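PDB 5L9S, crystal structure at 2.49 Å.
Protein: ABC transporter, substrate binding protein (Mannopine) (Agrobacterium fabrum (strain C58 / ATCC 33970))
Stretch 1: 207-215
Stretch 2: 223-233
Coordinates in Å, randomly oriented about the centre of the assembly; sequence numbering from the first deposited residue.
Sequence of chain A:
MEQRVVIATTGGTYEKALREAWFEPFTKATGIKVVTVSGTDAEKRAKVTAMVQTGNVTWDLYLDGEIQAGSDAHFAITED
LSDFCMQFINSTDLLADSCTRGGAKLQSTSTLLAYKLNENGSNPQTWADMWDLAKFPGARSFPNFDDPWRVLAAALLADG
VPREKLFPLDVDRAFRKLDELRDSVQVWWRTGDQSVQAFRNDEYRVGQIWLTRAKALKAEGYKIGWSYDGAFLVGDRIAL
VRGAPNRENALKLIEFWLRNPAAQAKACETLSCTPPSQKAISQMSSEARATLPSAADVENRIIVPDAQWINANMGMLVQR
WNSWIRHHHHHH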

# COMPACT_ATOMS: atom_id res chain seq x y z
N GLY A 207 -12.82 10.53 -8.85
CA GLY A 207 -11.46 10.09 -9.14
C GLY A 207 -10.91 8.96 -8.32
O GLY A 207 -11.47 8.60 -7.28
N GLN A 208 -9.82 8.36 -8.80
CA GLN A 208 -9.10 7.31 -8.11
C GLN A 208 -7.91 8.03 -7.49
O GLN A 208 -7.03 8.52 -8.20
CB GLN A 208 -8.65 6.21 -9.08
CG GLN A 208 -7.71 5.20 -8.44
CD GLN A 208 -7.33 4.10 -9.39
OE1 GLN A 208 -8.03 3.10 -9.55
NE2 GLN A 208 -6.19 4.20 -10.00
N ILE A 209 -7.94 8.20 -6.16
CA ILE A 209 -6.87 8.89 -5.43
C ILE A 209 -6.43 8.07 -4.21
O ILE A 209 -7.01 7.02 -3.95
CB ILE A 209 -7.22 10.37 -5.09
CG1 ILE A 209 -8.29 10.48 -3.99
CG2 ILE A 209 -7.60 11.17 -6.36
CD1 ILE A 209 -8.50 11.91 -3.45
N TRP A 210 -5.39 8.52 -3.49
CA TRP A 210 -4.95 7.81 -2.29
C TRP A 210 -5.84 8.24 -1.11
O TRP A 210 -6.13 9.43 -0.96
CB TRP A 210 -3.48 8.14 -1.93
CG TRP A 210 -2.42 7.68 -2.90
CD1 TRP A 210 -2.33 6.46 -3.52
CD2 TRP A 210 -1.24 8.41 -3.27
NE1 TRP A 210 -1.22 6.43 -4.34
CE2 TRP A 210 -0.52 7.61 -4.19
CE3 TRP A 210 -0.73 9.69 -2.96
CZ2 TRP A 210 0.69 8.02 -4.76
CZ3 TRP A 210 0.48 10.09 -3.51
CH2 TRP A 210 1.17 9.27 -4.41
N LEU A 211 -6.24 7.27 -0.26
CA LEU A 211 -7.00 7.56 0.96
C LEU A 211 -6.33 8.63 1.84
O LEU A 211 -7.03 9.48 2.38
CB LEU A 211 -7.28 6.29 1.77
CG LEU A 211 -8.20 6.41 3.01
CD1 LEU A 211 -9.48 7.18 2.70
CD2 LEU A 211 -8.52 5.06 3.57
N THR A 212 -5.00 8.63 1.92
CA THR A 212 -4.19 9.61 2.66
C THR A 212 -4.49 11.05 2.22
O THR A 212 -4.70 11.93 3.06
CB THR A 212 -2.70 9.22 2.55
OG1 THR A 212 -2.50 8.06 3.35
CG2 THR A 212 -1.75 10.32 3.03
N ARG A 213 -4.54 11.27 0.89
CA ARG A 213 -4.82 12.58 0.30
C ARG A 213 -6.31 12.96 0.40
O ARG A 213 -6.61 14.13 0.55
CB ARG A 213 -4.27 12.69 -1.15
CG ARG A 213 -2.80 12.30 -1.37
CD ARG A 213 -1.82 12.77 -0.29
NE ARG A 213 -1.27 14.10 -0.55
CZ ARG A 213 -0.02 14.35 -0.95
NH1 ARG A 213 0.39 15.59 -1.12
NH2 ARG A 213 0.85 13.36 -1.11
N ALA A 214 -7.24 11.97 0.36
CA ALA A 214 -8.67 12.19 0.52
C ALA A 214 -8.97 12.61 1.96
O ALA A 214 -9.77 13.52 2.17
CB ALA A 214 -9.44 10.93 0.17
N LYS A 215 -8.31 11.97 2.94
CA LYS A 215 -8.38 12.26 4.38
C LYS A 215 -7.96 13.68 4.66
O LYS A 215 -8.63 14.36 5.45
CB LYS A 215 -7.41 11.35 5.13
CG LYS A 215 -8.04 10.18 5.81
CD LYS A 215 -7.08 9.62 6.86
CE LYS A 215 -7.31 8.15 7.13
NZ LYS A 215 -6.86 7.25 6.03
N LYS A 223 -15.74 19.07 0.91
CA LYS A 223 -16.91 18.25 0.71
C LYS A 223 -16.53 17.02 -0.16
O LYS A 223 -16.95 16.90 -1.30
CB LYS A 223 -18.02 19.12 0.07
CG LYS A 223 -19.05 19.69 1.06
CD LYS A 223 -18.46 20.63 2.11
CE LYS A 223 -19.27 20.64 3.38
NZ LYS A 223 -18.54 21.32 4.47
N ILE A 224 -15.72 16.13 0.42
CA ILE A 224 -15.23 14.92 -0.20
C ILE A 224 -15.71 13.68 0.55
O ILE A 224 -15.78 13.67 1.78
CB ILE A 224 -13.66 14.94 -0.34
CG1 ILE A 224 -13.14 13.78 -1.26
CG2 ILE A 224 -12.93 14.98 1.01
CD1 ILE A 224 -11.72 13.83 -1.66
N GLY A 225 -15.99 12.65 -0.22
CA GLY A 225 -16.35 11.34 0.26
C GLY A 225 -15.54 10.28 -0.45
O GLY A 225 -14.84 10.58 -1.42
N TRP A 226 -15.62 9.05 -0.00
CA TRP A 226 -14.93 7.95 -0.66
C TRP A 226 -15.66 6.66 -0.42
O TRP A 226 -16.50 6.58 0.48
CB TRP A 226 -13.44 7.86 -0.29
CG TRP A 226 -13.17 7.82 1.19
CD1 TRP A 226 -13.19 6.73 2.00
CD2 TRP A 226 -12.83 8.94 2.01
NE1 TRP A 226 -12.90 7.10 3.30
CE2 TRP A 226 -12.67 8.45 3.33
CE3 TRP A 226 -12.67 10.31 1.78
CZ2 TRP A 226 -12.31 9.28 4.39
CZ3 TRP A 226 -12.36 11.13 2.84
CH2 TRP A 226 -12.18 10.62 4.12
N SER A 227 -15.34 5.65 -1.26
CA SER A 227 -15.93 4.32 -1.12
C SER A 227 -14.85 3.23 -1.01
O SER A 227 -13.86 3.28 -1.74
CB SER A 227 -16.87 4.06 -2.30
OG SER A 227 -17.26 2.71 -2.26
N TYR A 228 -15.05 2.24 -0.12
CA TYR A 228 -14.12 1.11 0.04
C TYR A 228 -14.42 -0.04 -0.90
O TYR A 228 -13.67 -1.01 -0.89
CB TYR A 228 -14.03 0.60 1.50
CG TYR A 228 -13.65 1.67 2.49
CD1 TYR A 228 -12.41 2.31 2.41
CD2 TYR A 228 -14.52 2.06 3.49
CE1 TYR A 228 -12.08 3.35 3.28
CE2 TYR A 228 -14.20 3.10 4.36
CZ TYR A 228 -12.98 3.73 4.26
OH TYR A 228 -12.68 4.75 5.13
N ASP A 229 -15.48 0.06 -1.71
CA ASP A 229 -15.87 -0.96 -2.67
C ASP A 229 -14.84 -0.96 -3.82
O ASP A 229 -14.67 0.07 -4.51
CB ASP A 229 -17.29 -0.69 -3.19
CG ASP A 229 -17.93 -1.88 -3.86
OD1 ASP A 229 -17.73 -2.04 -5.09
OD2 ASP A 229 -18.71 -2.60 -3.19
N GLY A 230 -14.12 -2.08 -3.93
CA GLY A 230 -13.06 -2.28 -4.91
C GLY A 230 -11.82 -1.44 -4.65
O GLY A 230 -11.02 -1.23 -5.58
N ALA A 231 -11.64 -0.95 -3.40
CA ALA A 231 -10.45 -0.17 -3.04
C ALA A 231 -9.21 -1.06 -3.12
O ALA A 231 -9.28 -2.24 -2.82
CB ALA A 231 -10.59 0.38 -1.63
N PHE A 232 -8.08 -0.51 -3.56
CA PHE A 232 -6.84 -1.26 -3.68
C PHE A 232 -5.99 -1.07 -2.42
O PHE A 232 -5.53 0.04 -2.13
CB PHE A 232 -6.11 -0.89 -4.97
CG PHE A 232 -6.96 -1.06 -6.21
CD1 PHE A 232 -7.08 -2.30 -6.84
CD2 PHE A 232 -7.65 0.02 -6.76
CE1 PHE A 232 -7.90 -2.46 -7.96
CE2 PHE A 232 -8.46 -0.14 -7.89
CZ PHE A 232 -8.59 -1.38 -8.48
N LEU A 233 -5.81 -2.16 -1.64
CA LEU A 233 -5.01 -2.15 -0.41
C LEU A 233 -3.63 -2.68 -0.68
O LEU A 233 -3.46 -3.87 -0.87
CB LEU A 233 -5.69 -2.93 0.71
CG LEU A 233 -5.18 -2.67 2.12
CD1 LEU A 233 -5.55 -1.29 2.62
CD2 LEU A 233 -5.67 -3.72 3.08

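The short helix 211-215 packs across strand 224-228 with its axis 9.4 Å from that of the strand and nearly antiparallel to it, at 152°. No hydrogen bond joins the two stretches; the contact rests on apolar packing and buries 321 Å² in all. At its centre lies the indole of Trp226, whose CA-to-CB bond points toward the helix. Leu211 lies over one face of this ring: its CD1 stands 3.5 Å from the centroid of the five-membered ring of Trp226, 16° off the ring normal, a CH-pi contact. Because Leu211 CD1 sits above the ring, its 3.5 Å approach to Trp226 NE1 leaves the N-H free to point in the ring plane, where NE1 donates a hydrogen bond to Tyr228 OH (3.0 Å, 159°). This bond ties together two aromatic side chains that both meet Leu211, for Leu211 CD2 reaches the edge of the Tyr228 ring, 4.0 Å from Tyr228 CE1. One turn along the helix, Ala214 points toward the strand, and its small side chain touches both neighbours: Ala214 CB lies 3.7 Å from Trp226 CE3, and Ala214 CB lies 4.1 Å from Ile224 CD1. The backbones come close here, with the CA atoms of Ala214 and Ile224 7.1 Å apart. Ile224 CD1 also meets Ile209 CD1 at 4.2 Å, extending the apolar packing to the strand that precedes the helix.

Farther from Leu211 lie backbone polar atoms of the helix. Ala214 O approaches Ile224 CG2 at 3.7 Å and Trp226 CZ3 at 3.6 Å, both carbon atoms. Lys215 N, 4.1 Å from Trp226 CZ3, is already bonded within the helix to Leu211 O (2.9 Å). The Lys215 CA-to-CB bond points away from the strand, and its NZ is hydrogen-bonded elsewhere in the structure. Beyond the type II turn from Tyr228 to Ala231, the side chains of Gln208 and Phe232 make a separate, smaller contact.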